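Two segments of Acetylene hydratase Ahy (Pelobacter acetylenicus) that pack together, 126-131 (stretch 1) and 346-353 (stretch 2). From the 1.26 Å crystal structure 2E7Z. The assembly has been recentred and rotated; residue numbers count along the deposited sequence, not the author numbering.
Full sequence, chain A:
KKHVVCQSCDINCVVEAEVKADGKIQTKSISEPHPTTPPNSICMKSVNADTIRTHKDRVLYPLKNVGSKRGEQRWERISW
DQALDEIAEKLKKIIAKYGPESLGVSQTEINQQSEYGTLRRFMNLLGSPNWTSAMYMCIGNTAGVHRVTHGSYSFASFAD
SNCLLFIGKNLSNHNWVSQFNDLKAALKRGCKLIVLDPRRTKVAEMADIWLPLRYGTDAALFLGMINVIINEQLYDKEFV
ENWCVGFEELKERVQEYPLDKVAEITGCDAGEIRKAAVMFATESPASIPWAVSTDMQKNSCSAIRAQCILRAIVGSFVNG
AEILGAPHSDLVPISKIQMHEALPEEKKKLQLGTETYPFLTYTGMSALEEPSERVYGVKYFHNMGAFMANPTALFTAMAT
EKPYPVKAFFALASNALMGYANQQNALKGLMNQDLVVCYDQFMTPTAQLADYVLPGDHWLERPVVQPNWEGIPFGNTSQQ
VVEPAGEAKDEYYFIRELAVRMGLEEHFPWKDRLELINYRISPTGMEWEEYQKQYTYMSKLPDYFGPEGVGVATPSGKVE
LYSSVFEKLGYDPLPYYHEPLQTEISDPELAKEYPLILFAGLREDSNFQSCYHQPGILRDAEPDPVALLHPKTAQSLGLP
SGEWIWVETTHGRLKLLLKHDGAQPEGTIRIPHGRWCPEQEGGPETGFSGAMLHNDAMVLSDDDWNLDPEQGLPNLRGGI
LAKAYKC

Stretch 1 126-131: LGSPNW
Stretch 2, residues 346-353: EKKKLQLG

Two segments more than two hundred residues apart in the chain meet here over a small patch, with 320 Å² buried counting both sides. Stretch 1 leaves a helix at G127 and continues as an irregular turn; stretch 2 begins helical, and Q351 and L352 are extended. The register is set by P129 and Q351, whose CA atoms lie 5.2 Å apart.

P129 covers more surface than any other residue. It has phi/psi -89/-3 and a C-gamma endo pucker; its CA-to-CB bond points toward stretch 2, and the ring lies against the backbone at K347. P129 CG sits 3.3 Å from K347 O, a carbonyl that already accepts a hydrogen bond from L350 N at 3.1 Å, and the ring packs against this already bonded carbonyl. P129 CB also lies 3.8 Å from Q351 CB.

The same proline supplies the polar anchor. Q351, extended with chi1 and chi2 both t and chi3 at 49°, reaches back so that Q351 NE2 donates to P129 O at 2.8 Å, with an N-H...O angle of 154°. P129 O also accepts a hydrogen bond from W131 N at 2.9 Å, a tight turn within stretch 1, and so serves both the local fold and the long-range contact. Q351 itself has the extended phi/psi -45/129.

N130 comes next in area. Its backbone is held by N130 N donating to S128 OG at 3.0 Å, with S128 in the t rotamer and its CA-to-CB pointing away from stretch 2. The N130 CA-to-CB bond points sideways, but with chi1 m (-70°) the end of the side chain comes nearer to stretch 2, beside Q351 and L352; chi2 is modelled at 136°. As modelled, N130 ND2 stands 2.9 Å from L352 N; the amide is probably turned over, so the identity of the atom facing that nitrogen remains open. L352, chi1 m and chi2 t, lines this approach.

K347 closes the other end of the patch. Its CA-to-CB bond points toward stretch 1, yet with chi1 and chi2 both m and the rest t the end of the side chain leads away, and K347 NZ is hydrogen-bonded elsewhere in the structure, leaving the aliphatic part for packing: K347 CG is 3.5 Å from G127 O. G127 O is buried by the contact with no partner in the model. G127 adopts phi/psi 111/17, where a CB would jam against the preceding carbonyl, so the backbone alone calls for glycine.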

# COMPACT_ATOMS: atom_id res chain seq x y z
N LEU A 126 -24.37 -0.68 -8.03
CA LEU A 126 -24.90 0.67 -7.99
C LEU A 126 -24.56 1.46 -9.25
O LEU A 126 -25.37 2.27 -9.72
CB LEU A 126 -24.33 1.44 -6.81
CG LEU A 126 -24.90 1.30 -5.41
CD1 LEU A 126 -24.23 2.38 -4.55
CD2 LEU A 126 -26.43 1.43 -5.28
N GLY A 127 -23.36 1.23 -9.78
CA GLY A 127 -22.85 1.89 -10.99
C GLY A 127 -21.71 2.85 -10.74
O GLY A 127 -21.43 3.70 -11.57
N SER A 128 -21.06 2.74 -9.58
CA SER A 128 -19.92 3.64 -9.30
C SER A 128 -18.58 2.95 -9.56
O SER A 128 -18.27 1.94 -8.94
CB SER A 128 -19.85 4.12 -7.84
OG SER A 128 -18.72 4.98 -7.81
N PRO A 129 -17.75 3.56 -10.42
CA PRO A 129 -16.40 3.09 -10.61
C PRO A 129 -15.41 3.73 -9.63
O PRO A 129 -14.22 3.42 -9.66
CB PRO A 129 -16.09 3.61 -12.02
CG PRO A 129 -16.74 4.97 -12.01
CD PRO A 129 -18.05 4.73 -11.27
N ASN A 130 -15.89 4.66 -8.80
CA ASN A 130 -14.96 5.53 -8.07
C ASN A 130 -14.42 5.00 -6.73
O ASN A 130 -14.64 5.59 -5.67
CB ASN A 130 -15.53 6.94 -8.01
CG ASN A 130 -15.52 7.62 -9.38
OD1 ASN A 130 -16.51 8.26 -9.78
ND2 ASN A 130 -14.46 7.39 -10.14
N TRP A 131 -13.75 3.86 -6.83
CA TRP A 131 -13.06 3.22 -5.73
C TRP A 131 -11.59 3.56 -5.77
O TRP A 131 -10.97 3.45 -6.88
CB TRP A 131 -13.21 1.70 -5.85
CG TRP A 131 -12.59 0.96 -4.70
CD1 TRP A 131 -13.24 0.60 -3.56
CD2 TRP A 131 -11.25 0.44 -4.60
NE1 TRP A 131 -12.37 -0.07 -2.73
CE2 TRP A 131 -11.16 -0.21 -3.35
CE3 TRP A 131 -10.14 0.44 -5.46
CZ2 TRP A 131 -9.99 -0.84 -2.91
CZ3 TRP A 131 -8.95 -0.19 -5.02
CH2 TRP A 131 -8.90 -0.84 -3.75
N GLU A 346 -19.97 2.46 -20.00
CA GLU A 346 -20.12 3.90 -19.84
C GLU A 346 -19.66 4.37 -18.47
O GLU A 346 -18.99 5.40 -18.36
CB GLU A 346 -21.55 4.34 -20.16
CG GLU A 346 -21.96 4.14 -21.63
CD GLU A 346 -22.67 2.80 -21.94
OE1 GLU A 346 -22.50 1.77 -21.22
OE2 GLU A 346 -23.38 2.80 -22.96
N LYS A 347 -20.02 3.60 -17.43
CA LYS A 347 -19.58 3.93 -16.06
C LYS A 347 -18.07 3.65 -15.85
O LYS A 347 -17.36 4.43 -15.20
CB LYS A 347 -20.42 3.16 -15.05
CG LYS A 347 -21.91 3.52 -15.05
CD LYS A 347 -22.16 5.02 -14.90
CE LYS A 347 -23.66 5.33 -14.82
NZ LYS A 347 -23.97 6.79 -14.82
N LYS A 348 -17.56 2.56 -16.43
CA LYS A 348 -16.11 2.31 -16.37
C LYS A 348 -15.35 3.49 -16.94
O LYS A 348 -14.34 3.94 -16.37
CB LYS A 348 -15.73 1.01 -17.09
CG LYS A 348 -16.28 -0.26 -16.45
CD LYS A 348 -15.55 -1.46 -16.96
CE LYS A 348 -15.90 -2.74 -16.24
NZ LYS A 348 -17.11 -3.37 -16.84
N LYS A 349 -15.81 3.98 -18.10
CA LYS A 349 -15.14 5.09 -18.76
C LYS A 349 -15.09 6.38 -17.93
O LYS A 349 -14.17 7.18 -18.09
CB LYS A 349 -15.77 5.33 -20.16
CG LYS A 349 -15.46 4.25 -21.18
CD LYS A 349 -16.22 4.49 -22.50
CE LYS A 349 -17.56 3.75 -22.52
NZ LYS A 349 -18.48 4.15 -23.62
N LEU A 350 -16.05 6.54 -17.01
CA LEU A 350 -16.13 7.76 -16.20
C LEU A 350 -15.16 7.73 -15.04
O LEU A 350 -14.96 8.76 -14.38
CB LEU A 350 -17.52 7.93 -15.57
CG LEU A 350 -18.67 8.36 -16.51
CD1 LEU A 350 -20.00 8.37 -15.75
CD2 LEU A 350 -18.40 9.69 -17.17
N GLN A 351 -14.59 6.56 -14.75
CA GLN A 351 -13.74 6.42 -13.57
C GLN A 351 -12.79 7.60 -13.45
O GLN A 351 -12.05 7.89 -14.38
CB GLN A 351 -12.96 5.12 -13.64
CG GLN A 351 -12.25 4.77 -12.30
CD GLN A 351 -11.76 3.35 -12.32
OE1 GLN A 351 -11.11 2.93 -13.29
NE2 GLN A 351 -12.08 2.58 -11.30
N LEU A 352 -12.75 8.24 -12.28
CA LEU A 352 -11.93 9.44 -12.20
C LEU A 352 -10.47 9.11 -12.29
O LEU A 352 -9.98 8.19 -11.63
CB LEU A 352 -12.24 10.14 -10.87
CG LEU A 352 -13.63 10.81 -10.92
CD1 LEU A 352 -14.18 11.09 -9.54
CD2 LEU A 352 -13.58 12.10 -11.69
N GLY A 353 -9.74 9.85 -13.12
CA GLY A 353 -8.39 9.47 -13.51
C GLY A 353 -8.31 9.04 -14.97
O GLY A 353 -7.24 9.12 -15.57